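Local coordinates for malonyl-CoA-[acyl-carrier-protein] transacylase (Coxiella burnetii, PDB 3TQE), which probably catalyses transfer of the malonyl group from malonyl-CoA to holo-acyl carrier protein, supplying malonyl-ACP for fatty acid synthesis, at residues Pro211-Leu216 and Lys253-Pro258. Sequence-based numbering, arbitrary orientation.
Sequences PAADRL and KQLVRP
Ala213 and Leu216, on helix 210-220, meet Leu255 and Val256 in a buried, purely apolar contact beside the C-terminal part of helix 244-254. It illustrates how a single leucine methyl can seat itself against a helix surface that is low at Ala213. CD1 of Leu255 lies 3.4 Å from CA of Ala213 and 3.7 Å from its CB, so that the methyl rests on backbone as much as on side chain. The backbones draw together here, the CA atoms of Ala213 and Leu255 being 6.2 Å apart. One turn further on, CD2 of Leu216, whose CG stands anti to the backbone N (chi1 -164°), reaches the same CD1 at 3.8 Å, the two leucine side chains crossing at about a right angle. In this FabD-family acyltransferase the contact borders the probable catalytic centre: the Leu255 side chain is about 6 Å from those of Ser96, in a GxSxG sequence consistent with a nucleophile elbow, and His205, both predicted active-site residues. Val256 adds a looser touch, its CG1 4.3 Å from CB of Ala213. Next to Leu255, the carbonyl O of Gln254 accepts a hydrogen bond from His205 ND1, while Gln254 NE2 bonds to Ser96 O. Helix 111-128 closes over the leucines, with Leu117 against Leu216 and Met125 against Leu255.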
ATOM      1  N   PRO A 211       2.855  18.588   6.848  1.00 16.45           N
ATOM      2  CA  PRO A 211       3.855  18.636   7.917  1.00 17.63           C
ATOM      3  C   PRO A 211       4.628  17.335   8.039  1.00 16.78           C
ATOM      4  O   PRO A 211       5.815  17.337   8.342  1.00 18.10           O
ATOM      5  CB  PRO A 211       3.010  18.861   9.165  1.00 18.76           C
ATOM      6  CG  PRO A 211       1.782  19.516   8.662  1.00 19.58           C
ATOM      7  CD  PRO A 211       1.509  18.946   7.329  1.00 17.63           C
ATOM      8  N   ALA A 212       3.953  16.217   7.812  1.00 14.67           N
ATOM      9  CA  ALA A 212       4.608  14.922   7.841  1.00 13.90           C
ATOM     10  C   ALA A 212       5.556  14.765   6.674  1.00 14.46           C
ATOM     11  O   ALA A 212       6.630  14.208   6.820  1.00 14.94           O
ATOM     12  CB  ALA A 212       3.569  13.828   7.806  1.00 14.30           C
ATOM     13  N   ALA A 213       5.148  15.241   5.519  1.00 15.07           N
ATOM     14  CA  ALA A 213       5.965  15.155   4.332  1.00 15.52           C
ATOM     15  C   ALA A 213       7.262  15.931   4.548  1.00 16.06           C
ATOM     16  O   ALA A 213       8.338  15.486   4.158  1.00 16.80           O
ATOM     17  CB  ALA A 213       5.229  15.688   3.148  1.00 16.63           C
ATOM     18  N   ASP A 214       7.159  17.100   5.165  1.00 17.02           N
ATOM     19  CA  ASP A 214       8.337  17.905   5.410  1.00 18.60           C
ATOM     20  C   ASP A 214       9.313  17.178   6.313  1.00 18.42           C
ATOM     21  O   ASP A 214      10.521  17.231   6.097  1.00 19.99           O
ATOM     22  CB  ASP A 214       7.964  19.232   6.030  1.00 20.24           C
ATOM     23  CG  ASP A 214       7.186  20.138   5.069  1.00 24.38           C
ATOM     24  OD1 ASP A 214       7.174  19.882   3.848  1.00 29.01           O
ATOM     25  OD2 ASP A 214       6.575  21.114   5.558  1.00 30.57           O
ATOM     26  N   ARG A 215       8.797  16.490   7.314  1.00 15.85           N
ATOM     27  CA  ARG A 215       9.637  15.747   8.231  1.00 15.88           C
ATOM     28  C   ARG A 215      10.234  14.538   7.552  1.00 15.56           C
ATOM     29  O   ARG A 215      11.437  14.270   7.670  1.00 16.17           O
ATOM     30  CB  ARG A 215       8.861  15.350   9.466  1.00 15.77           C
ATOM     31  CG  ARG A 215       8.459  16.544  10.289  1.00 18.54           C
ATOM     32  CD  ARG A 215       7.547  16.132  11.392  1.00 21.21           C
ATOM     33  NE  ARG A 215       8.257  15.480  12.479  1.00 22.23           N
ATOM     34  CZ  ARG A 215       7.676  14.883  13.518  1.00 22.41           C
ATOM     35  NH1 ARG A 215       6.350  14.818  13.613  1.00 21.58           N
ATOM     36  NH2 ARG A 215       8.437  14.341  14.471  1.00 24.75           N
ATOM     37  N   LEU A 216       9.408  13.808   6.819  1.00 14.12           N
ATOM     38  CA  LEU A 216       9.911  12.611   6.174  1.00 14.34           C
ATOM     39  C   LEU A 216      10.952  12.949   5.127  1.00 15.00           C
ATOM     40  O   LEU A 216      11.852  12.150   4.885  1.00 14.94           O
ATOM     41  CB  LEU A 216       8.767  11.809   5.566  1.00 14.30           C
ATOM     42  CG  LEU A 216       9.151  10.358   5.222  1.00 16.85           C
ATOM     43  CD1 LEU A 216       9.509   9.563   6.494  1.00 18.61           C
ATOM     44  CD2 LEU A 216       8.001   9.750   4.469  1.00 18.76           C
ATOM     45  N   LYS A 253       5.961  13.203  -2.238  1.00 13.23           N
ATOM     46  CA  LYS A 253       4.719  13.693  -2.834  1.00 14.47           C
ATOM     47  C   LYS A 253       3.558  12.743  -2.593  1.00 14.18           C
ATOM     48  O   LYS A 253       2.424  13.164  -2.503  1.00 13.35           O
ATOM     49  CB  LYS A 253       4.921  13.955  -4.323  1.00 15.39           C
ATOM     50  CG  LYS A 253       3.805  14.774  -4.981  1.00 18.49           C
ATOM     51  CD  LYS A 253       4.130  15.057  -6.465  1.00 21.32           C
ATOM     52  CE  LYS A 253       3.057  15.910  -7.127  1.00 23.27           C
ATOM     53  NZ  LYS A 253       3.401  16.257  -8.552  1.00 24.73           N
ATOM     54  N   GLN A 254       3.855  11.454  -2.493  1.00 14.40           N
ATOM     55  CA  GLN A 254       2.840  10.456  -2.244  1.00 14.46           C
ATOM     56  C   GLN A 254       1.998  10.794  -1.045  1.00 14.18           C
ATOM     57  O   GLN A 254       0.823  10.496  -1.031  1.00 15.35           O
ATOM     58  CB  GLN A 254       3.524   9.093  -2.027  1.00 15.68           C
ATOM     59  CG  GLN A 254       2.597   7.924  -1.979  1.00 17.72           C
ATOM     60  CD  GLN A 254       3.174   6.776  -1.164  1.00 19.59           C
ATOM     61  OE1 GLN A 254       3.642   6.947  -0.046  1.00 24.49           O
ATOM     62  NE2 GLN A 254       3.099   5.598  -1.712  1.00 18.98           N
ATOM     63  N   LEU A 255       2.607  11.405  -0.036  1.00 13.96           N
ATOM     64  CA  LEU A 255       1.953  11.661   1.230  1.00 14.97           C
ATOM     65  C   LEU A 255       0.821  12.648   1.075  1.00 14.78           C
ATOM     66  O   LEU A 255      -0.120  12.617   1.849  1.00 14.97           O
ATOM     67  CB  LEU A 255       2.939  12.203   2.242  1.00 16.09           C
ATOM     68  CG  LEU A 255       4.020  11.216   2.654  1.00 19.38           C
ATOM     69  CD1 LEU A 255       5.186  11.969   3.312  1.00 22.78           C
ATOM     70  CD2 LEU A 255       3.422  10.148   3.530  1.00 22.18           C
ATOM     71  N   VAL A 256       0.943  13.545   0.113  1.00 14.56           N
ATOM     72  CA  VAL A 256       0.009  14.660  -0.016  1.00 15.04           C
ATOM     73  C   VAL A 256      -0.855  14.614  -1.257  1.00 16.02           C
ATOM     74  O   VAL A 256      -1.649  15.534  -1.486  1.00 18.78           O
ATOM     75  CB  VAL A 256       0.745  16.008   0.083  1.00 15.46           C
ATOM     76  CG1 VAL A 256       1.331  16.184   1.457  1.00 16.28           C
ATOM     77  CG2 VAL A 256       1.832  16.126  -1.001  1.00 18.10           C
ATOM     78  N   ARG A 257      -0.718  13.559  -2.049  1.00 15.23           N
ATOM     79  CA  ARG A 257      -1.438  13.430  -3.289  0.50 16.29           C
ATOM     80  C   ARG A 257      -2.118  12.081  -3.343  1.00 15.74           C
ATOM     81  O   ARG A 257      -1.729  11.161  -2.644  1.00 15.31           O
ATOM     82  CB  ARG A 257      -0.476  13.595  -4.461  0.50 17.67           C
ATOM     83  CG  ARG A 257       0.002  15.009  -4.614  0.50 22.72           C
ATOM     84  CD  ARG A 257      -1.154  15.944  -4.901  0.50 30.01           C
ATOM     85  NE  ARG A 257      -1.349  16.148  -6.330  0.50 35.92           N
ATOM     86  CZ  ARG A 257      -1.064  17.280  -6.969  0.50 41.20           C
ATOM     87  NH1 ARG A 257      -0.583  18.324  -6.305  0.50 43.50           N
ATOM     88  NH2 ARG A 257      -1.264  17.370  -8.275  0.50 43.05           N
ATOM     89  N   PRO A 258      -3.127  11.952  -4.200  1.00 16.24           N
ATOM     90  CA  PRO A 258      -3.866  10.704  -4.214  1.00 16.29           C
ATOM     91  C   PRO A 258      -3.071   9.532  -4.723  1.00 15.30           C
ATOM     92  O   PRO A 258      -2.200   9.686  -5.570  1.00 16.07           O
ATOM     93  CB  PRO A 258      -5.039  10.966  -5.147  1.00 17.76           C
ATOM     94  CG  PRO A 258      -4.756  12.182  -5.772  1.00 19.86           C
ATOM     95  CD  PRO A 258      -3.770  12.972  -5.027  1.00 17.59           C
TER